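Local coordinates for protein RNA polymerase II subunit B1 CTD phosphatase RTR1 (Saccharomyces cerevisiae, PDB 5C2Y) that dephosphorylates the C-terminal domain of the largest RNA polymerase II subunit and regulates the polymerase as its phosphorylation pattern changes during transcription, at residues K48-L53 with L162-L167; K22-S27 with A139-H144. All coordinates share one frame; numbering follows the deposited sequence.

Contact 1 (K48-L53 with L162-L167)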
loop_
_atom_site.group_PDB
_atom_site.type_symbol
_atom_site.label_atom_id
_atom_site.label_comp_id
_atom_site.label_asym_id
_atom_site.label_seq_id
_atom_site.Cartn_x
_atom_site.Cartn_y
_atom_site.Cartn_z
ATOM N N LYS A 48 -8.725 4.289 4.360
ATOM C CA LYS A 48 -9.330 5.297 5.216
ATOM C C LYS A 48 -8.231 6.168 5.855
ATOM O O LYS A 48 -8.365 7.381 5.944
ATOM C CB LYS A 48 -10.220 4.614 6.269
ATOM C CG LYS A 48 -10.912 5.542 7.252
ATOM C CD LYS A 48 -11.979 6.385 6.588
ATOM C CE LYS A 48 -12.621 7.342 7.582
ATOM N NZ LYS A 48 -13.125 8.594 6.942
ATOM N N ASP A 49 -7.116 5.551 6.230
ATOM C CA ASP A 49 -6.119 6.235 7.029
ATOM C C ASP A 49 -4.773 5.505 7.119
ATOM O O ASP A 49 -4.616 4.386 6.634
ATOM C CB ASP A 49 -6.664 6.436 8.430
ATOM C CG ASP A 49 -7.121 5.137 9.063
ATOM O OD1 ASP A 49 -6.717 4.048 8.583
ATOM O OD2 ASP A 49 -7.870 5.203 10.060
ATOM N N GLU A 50 -3.817 6.128 7.794
ATOM C CA GLU A 50 -2.464 5.600 7.852
ATOM C C GLU A 50 -2.364 4.292 8.614
ATOM O O GLU A 50 -1.478 3.474 8.359
ATOM C CB GLU A 50 -1.556 6.629 8.487
ATOM C CG GLU A 50 -1.645 7.978 7.822
ATOM C CD GLU A 50 -0.528 8.879 8.277
ATOM O OE1 GLU A 50 0.019 8.582 9.362
ATOM O OE2 GLU A 50 -0.195 9.854 7.557
ATOM N N LYS A 51 -3.282 4.105 9.552
ATOM C CA LYS A 51 -3.340 2.916 10.399
ATOM C C LYS A 51 -3.698 1.686 9.569
ATOM O O LYS A 51 -3.201 0.578 9.793
ATOM C CB LYS A 51 -4.364 3.152 11.516
ATOM C CG LYS A 51 -4.450 2.109 12.606
ATOM C CD LYS A 51 -5.305 2.636 13.775
ATOM C CE LYS A 51 -6.646 3.230 13.304
ATOM N NZ LYS A 51 -6.622 4.726 13.136
ATOM N N THR A 52 -4.562 1.894 8.588
ATOM C CA THR A 52 -4.981 0.812 7.716
ATOM C C THR A 52 -3.851 0.473 6.742
ATOM O O THR A 52 -3.472 -0.699 6.617
ATOM C CB THR A 52 -6.272 1.182 6.970
ATOM O OG1 THR A 52 -7.308 1.408 7.929
ATOM C CG2 THR A 52 -6.708 0.075 6.048
ATOM N N LEU A 53 -3.290 1.495 6.087
ATOM C CA LEU A 53 -2.155 1.282 5.189
ATOM C C LEU A 53 -1.013 0.570 5.921
ATOM O O LEU A 53 -0.394 -0.337 5.361
ATOM C CB LEU A 53 -1.669 2.599 4.594
ATOM C CG LEU A 53 -0.533 2.528 3.562
ATOM C CD1 LEU A 53 -0.892 1.660 2.384
ATOM C CD2 LEU A 53 -0.186 3.894 3.058
ATOM N N LEU A 162 5.433 5.232 7.780
ATOM C CA LEU A 162 5.060 5.982 6.590
ATOM C C LEU A 162 5.983 7.173 6.420
ATOM O O LEU A 162 6.494 7.709 7.397
ATOM C CB LEU A 162 3.603 6.453 6.659
ATOM C CG LEU A 162 2.550 5.369 6.847
ATOM C CD1 LEU A 162 1.204 5.900 6.425
ATOM C CD2 LEU A 162 2.922 4.130 6.056
ATOM N N PHE A 163 6.190 7.589 5.175
ATOM C CA PHE A 163 7.099 8.687 4.902
ATOM C C PHE A 163 6.591 9.903 5.632
ATOM O O PHE A 163 7.360 10.624 6.276
ATOM C CB PHE A 163 7.214 8.944 3.404
ATOM C CG PHE A 163 8.163 10.049 3.043
ATOM C CD1 PHE A 163 9.331 10.241 3.745
ATOM C CD2 PHE A 163 7.898 10.880 1.967
ATOM C CE1 PHE A 163 10.202 11.259 3.390
ATOM C CE2 PHE A 163 8.765 11.890 1.613
ATOM C CZ PHE A 163 9.912 12.078 2.320
ATOM N N GLU A 164 5.283 10.103 5.580
ATOM C CA GLU A 164 4.716 11.309 6.152
ATOM C C GLU A 164 4.732 11.262 7.680
ATOM O O GLU A 164 4.511 12.274 8.320
ATOM C CB GLU A 164 3.298 11.556 5.605
ATOM C CG GLU A 164 2.337 10.394 5.719
ATOM C CD GLU A 164 2.448 9.369 4.592
ATOM O OE1 GLU A 164 1.449 9.171 3.861
ATOM O OE2 GLU A 164 3.522 8.738 4.467
ATOM N N GLU A 165 5.039 10.109 8.268
ATOM C CA GLU A 165 5.287 10.047 9.707
ATOM C C GLU A 165 6.646 10.640 10.030
ATOM O O GLU A 165 6.827 11.253 11.074
ATOM C CB GLU A 165 5.228 8.614 10.234
ATOM C CG GLU A 165 3.874 7.959 10.126
ATOM C CD GLU A 165 3.836 6.542 10.718
ATOM O OE1 GLU A 165 4.901 5.927 10.891
ATOM O OE2 GLU A 165 2.725 6.037 10.994
ATOM N N LEU A 166 7.621 10.447 9.148
ATOM C CA LEU A 166 8.939 11.016 9.398
ATOM C C LEU A 166 8.940 12.528 9.168
ATOM O O LEU A 166 9.500 13.281 9.950
ATOM C CB LEU A 166 10.007 10.341 8.530
ATOM C CG LEU A 166 10.430 8.918 8.927
ATOM C CD1 LEU A 166 11.701 8.551 8.199
ATOM C CD2 LEU A 166 10.593 8.710 10.433
ATOM N N LEU A 167 8.315 12.975 8.089
ATOM C CA LEU A 167 8.170 14.399 7.841
ATOM C C LEU A 167 7.593 15.149 9.037
ATOM O O LEU A 167 8.156 16.146 9.487
ATOM C CB LEU A 167 7.277 14.618 6.630
ATOM C CG LEU A 167 7.853 14.065 5.337
ATOM C CD1 LEU A 167 7.030 14.599 4.198
ATOM C CD2 LEU A 167 9.321 14.462 5.191
#
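The flat groups here are mostly carboxylates. The E50 carboxylate points at E164 tip to tip, with its OE2 3.2 Å from E164 CG, and the two carboxylate planes stand almost square to each other, 84° apart. E165 slides past E50 in the opposite direction, its plane turned by 51°, so that E165 CG lies 4.0 Å from E50 OE1. Across the small D49 carboxylate, T52 N comes to OD1 from above the plane, at 3.0 Å, while T52 OG1 takes the syn lone pair of the same oxygen at 2.8 Å; two donors thus grip D49 OD1, and OD2 is left to a weak salt bridge with K51 NZ. On F163, L167 CG sits over the centre of one ring face, and F127 meets the ring as well.

The three glutamates bring like charges close: E50 OE2 is 4.1 Å from E164 OE1. Salt bridges from R168 to E50 and from K54 to E165 would offset the charge on these two and probably favour their ionised forms; the Y80 hydroxyl hydrogen-bonds E164 OE1. With CG anti to its carbonyl carbon (chi1 -53°) and the chain extended beyond it, E50 lays its aliphatic part obliquely across L162, whose CD1 is 3.5 Å from E50 CB. One turn on in helix 50-56, L53 brings CD2 to the same methyl, 4.2 Å from L162 CD1.

No hydrogen bond links the segments, which meet at the first turns of helices 50-56 and 163-170. D49 is an N-cap, and E165 OE1 weakly accepts from L162 N, the N-cap residue of helix 163-170. The site is packing between two helix starts near the zinc site, with the E164 side chain about 6 Å from that of the zinc ligand H121.

Contact 2 (K22-S27 with A139-H144); sequences KHRQLS and ARTGVH
Three hydrogen bonds tie these two loops together. H144 NE2 donates to H23 O at 3.0 Å, nearly along the C=O axis and close to the ring plane, which fixes the rotation of the imidazole and implies a proton on NE2; F20 O adds a weak second acceptor. G142 N reaches R24 O at 2.9 Å from above the carbonyl plane. T141 OG1 gives its hydrogen to Q25 OE1, 2.6 Å away, since Q25, anti at chi1 (-179°) and bent at chi2 (64°), curls its amide back towards T141; Q25 NE2 then holds L26 O at 3.2 Å.

R140 to V143 form a type II beta turn, with G142 taking the positive phi (86°) of its third position and T141 at the second. Loop 22-27, which leads into helix 28-42, thus docks on the turn and the residue after it.

The remaining contacts are made by carbon atoms over flat groups. L26 meets H144 tip to tip, and its CD2 stands over one ring face in a CH-pi contact, 4.0 Å from the centroid. An alanine at H144 would lose the bond to H23 O and the ring face beneath L26, and would probably loosen the loops' hold on each other. T141 CG2 lies over a face of the R24 guanidinium, 3.4 Å from R24 NH2. A polar partner from outside the segments, E150, offers that nitrogen a long, weak ion pair.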
loop_
_atom_site.group_PDB
_atom_site.type_symbol
_atom_site.label_atom_id
_atom_site.label_comp_id
_atom_site.label_asym_id
_atom_site.label_seq_id
_atom_site.Cartn_x
_atom_site.Cartn_y
_atom_site.Cartn_z
ATOM N N LYS A 22 -9.542 -20.453 11.291
ATOM C CA LYS A 22 -9.509 -21.834 11.743
ATOM C C LYS A 22 -8.079 -22.275 12.049
ATOM O O LYS A 22 -7.840 -22.991 13.013
ATOM C CB LYS A 22 -10.130 -22.754 10.681
ATOM C CG LYS A 22 -10.156 -24.232 11.051
ATOM C CD LYS A 22 -10.981 -24.469 12.315
ATOM C CE LYS A 22 -11.259 -25.961 12.535
ATOM N NZ LYS A 22 -10.002 -26.734 12.737
ATOM N N HIS A 23 -7.124 -21.857 11.227
ATOM C CA HIS A 23 -5.753 -22.300 11.433
ATOM C C HIS A 23 -4.750 -21.156 11.502
ATOM O O HIS A 23 -4.955 -20.100 10.923
ATOM C CB HIS A 23 -5.344 -23.270 10.327
ATOM C CG HIS A 23 -6.035 -24.598 10.399
ATOM N ND1 HIS A 23 -5.728 -25.548 11.353
ATOM C CD2 HIS A 23 -7.012 -25.138 9.632
ATOM C CE1 HIS A 23 -6.488 -26.613 11.168
ATOM N NE2 HIS A 23 -7.276 -26.392 10.134
ATOM N N ARG A 24 -3.665 -21.381 12.231
ATOM C CA ARG A 24 -2.545 -20.463 12.241
ATOM C C ARG A 24 -1.865 -20.474 10.876
ATOM O O ARG A 24 -1.446 -19.426 10.371
ATOM C CB ARG A 24 -1.538 -20.839 13.336
ATOM C CG ARG A 24 -1.775 -20.144 14.668
ATOM C CD ARG A 24 -0.676 -20.416 15.695
ATOM N NE ARG A 24 0.586 -19.768 15.364
ATOM C CZ ARG A 24 1.647 -20.407 14.882
ATOM N NH1 ARG A 24 1.599 -21.723 14.677
ATOM N NH2 ARG A 24 2.762 -19.733 14.612
ATOM N N GLN A 25 -1.765 -21.660 10.277
ATOM C CA GLN A 25 -0.969 -21.849 9.069
ATOM C C GLN A 25 -1.780 -21.976 7.781
ATOM O O GLN A 25 -2.466 -22.982 7.555
ATOM C CB GLN A 25 -0.096 -23.080 9.220
ATOM C CG GLN A 25 0.782 -23.341 8.041
ATOM C CD GLN A 25 1.778 -22.249 7.850
ATOM O OE1 GLN A 25 2.484 -21.880 8.787
ATOM N NE2 GLN A 25 1.844 -21.708 6.636
ATOM N N LEU A 26 -1.654 -20.957 6.926
ATOM C CA LEU A 26 -2.340 -20.890 5.639
ATOM C C LEU A 26 -1.693 -21.744 4.551
ATOM O O LEU A 26 -0.480 -21.879 4.496
ATOM C CB LEU A 26 -2.393 -19.446 5.140
ATOM C CG LEU A 26 -3.235 -18.399 5.856
ATOM C CD1 LEU A 26 -2.874 -17.046 5.296
ATOM C CD2 LEU A 26 -4.716 -18.671 5.709
ATOM N N SER A 27 -2.520 -22.295 3.668
ATOM C CA SER A 27 -2.046 -22.871 2.413
ATOM C C SER A 27 -1.607 -21.786 1.427
ATOM O O SER A 27 -2.038 -20.628 1.529
ATOM C CB SER A 27 -3.144 -23.692 1.782
ATOM O OG SER A 27 -4.149 -22.808 1.307
ATOM N N ALA A 139 3.661 -17.997 4.399
ATOM C CA ALA A 139 4.767 -18.231 5.325
ATOM C C ALA A 139 4.676 -17.385 6.612
ATOM O O ALA A 139 5.324 -17.683 7.609
ATOM C CB ALA A 139 6.081 -17.966 4.622
ATOM N N ARG A 140 3.870 -16.333 6.593
ATOM C CA ARG A 140 3.715 -15.481 7.767
ATOM C C ARG A 140 2.630 -16.016 8.674
ATOM O O ARG A 140 1.567 -15.390 8.819
ATOM C CB ARG A 140 3.388 -14.050 7.343
ATOM C CG ARG A 140 4.311 -13.532 6.259
ATOM C CD ARG A 140 3.861 -12.189 5.729
ATOM N NE ARG A 140 4.783 -11.734 4.696
ATOM C CZ ARG A 140 4.843 -10.492 4.235
ATOM N NH1 ARG A 140 4.017 -9.567 4.707
ATOM N NH2 ARG A 140 5.739 -10.178 3.302
ATOM N N THR A 141 2.906 -17.172 9.276
ATOM C CA THR A 141 1.937 -17.867 10.116
ATOM C C THR A 141 1.264 -16.970 11.135
ATOM O O THR A 141 1.928 -16.263 11.891
ATOM C CB THR A 141 2.573 -19.014 10.896
ATOM O OG1 THR A 141 3.387 -19.812 10.028
ATOM C CG2 THR A 141 1.487 -19.871 11.501
ATOM N N GLY A 142 -0.061 -16.999 11.152
ATOM C CA GLY A 142 -0.802 -16.276 12.155
ATOM C C GLY A 142 -1.117 -14.817 11.904
ATOM O O GLY A 142 -2.011 -14.294 12.571
ATOM N N VAL A 143 -0.436 -14.153 10.961
ATOM C CA VAL A 143 -0.644 -12.702 10.771
ATOM C C VAL A 143 -2.045 -12.335 10.313
ATOM O O VAL A 143 -2.347 -11.160 10.172
ATOM C CB VAL A 143 0.317 -12.059 9.736
ATOM C CG1 VAL A 143 1.776 -12.320 10.093
ATOM C CG2 VAL A 143 -0.018 -12.513 8.326
ATOM N N HIS A 144 -2.893 -13.331 10.082
ATOM C CA HIS A 144 -4.241 -13.087 9.584
ATOM C C HIS A 144 -5.284 -13.302 10.674
ATOM O O HIS A 144 -6.477 -13.049 10.466
ATOM C CB HIS A 144 -4.535 -14.008 8.409
ATOM C CG HIS A 144 -4.525 -15.453 8.780
ATOM N ND1 HIS A 144 -3.373 -16.212 8.787
ATOM C CD2 HIS A 144 -5.520 -16.274 9.190
ATOM C CE1 HIS A 144 -3.666 -17.443 9.167
ATOM N NE2 HIS A 144 -4.961 -17.505 9.416
#

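How the contacts relate
Along the chain the segments alternate: 22-27, 48-53, 139-144, then 162-167, so the two contacts interlock in sequence though they do not touch in space. Their centres are 26 Å apart and their nearest atoms about 10 Å. Contact 1 is the more central, about 10 Å from the centre of the chain, against about 21 Å for contact 2. It is also the one nearer the metal: the E164 side chain is about 10 Å from the bound zinc. A sulfate, probably from the crystallisation liquor, lies about 5 Å from the E165 side chain. Contact 2 lies away from the zinc site, although segment 139-144 overlaps the end of the predicted zinc-finger region, 55-141.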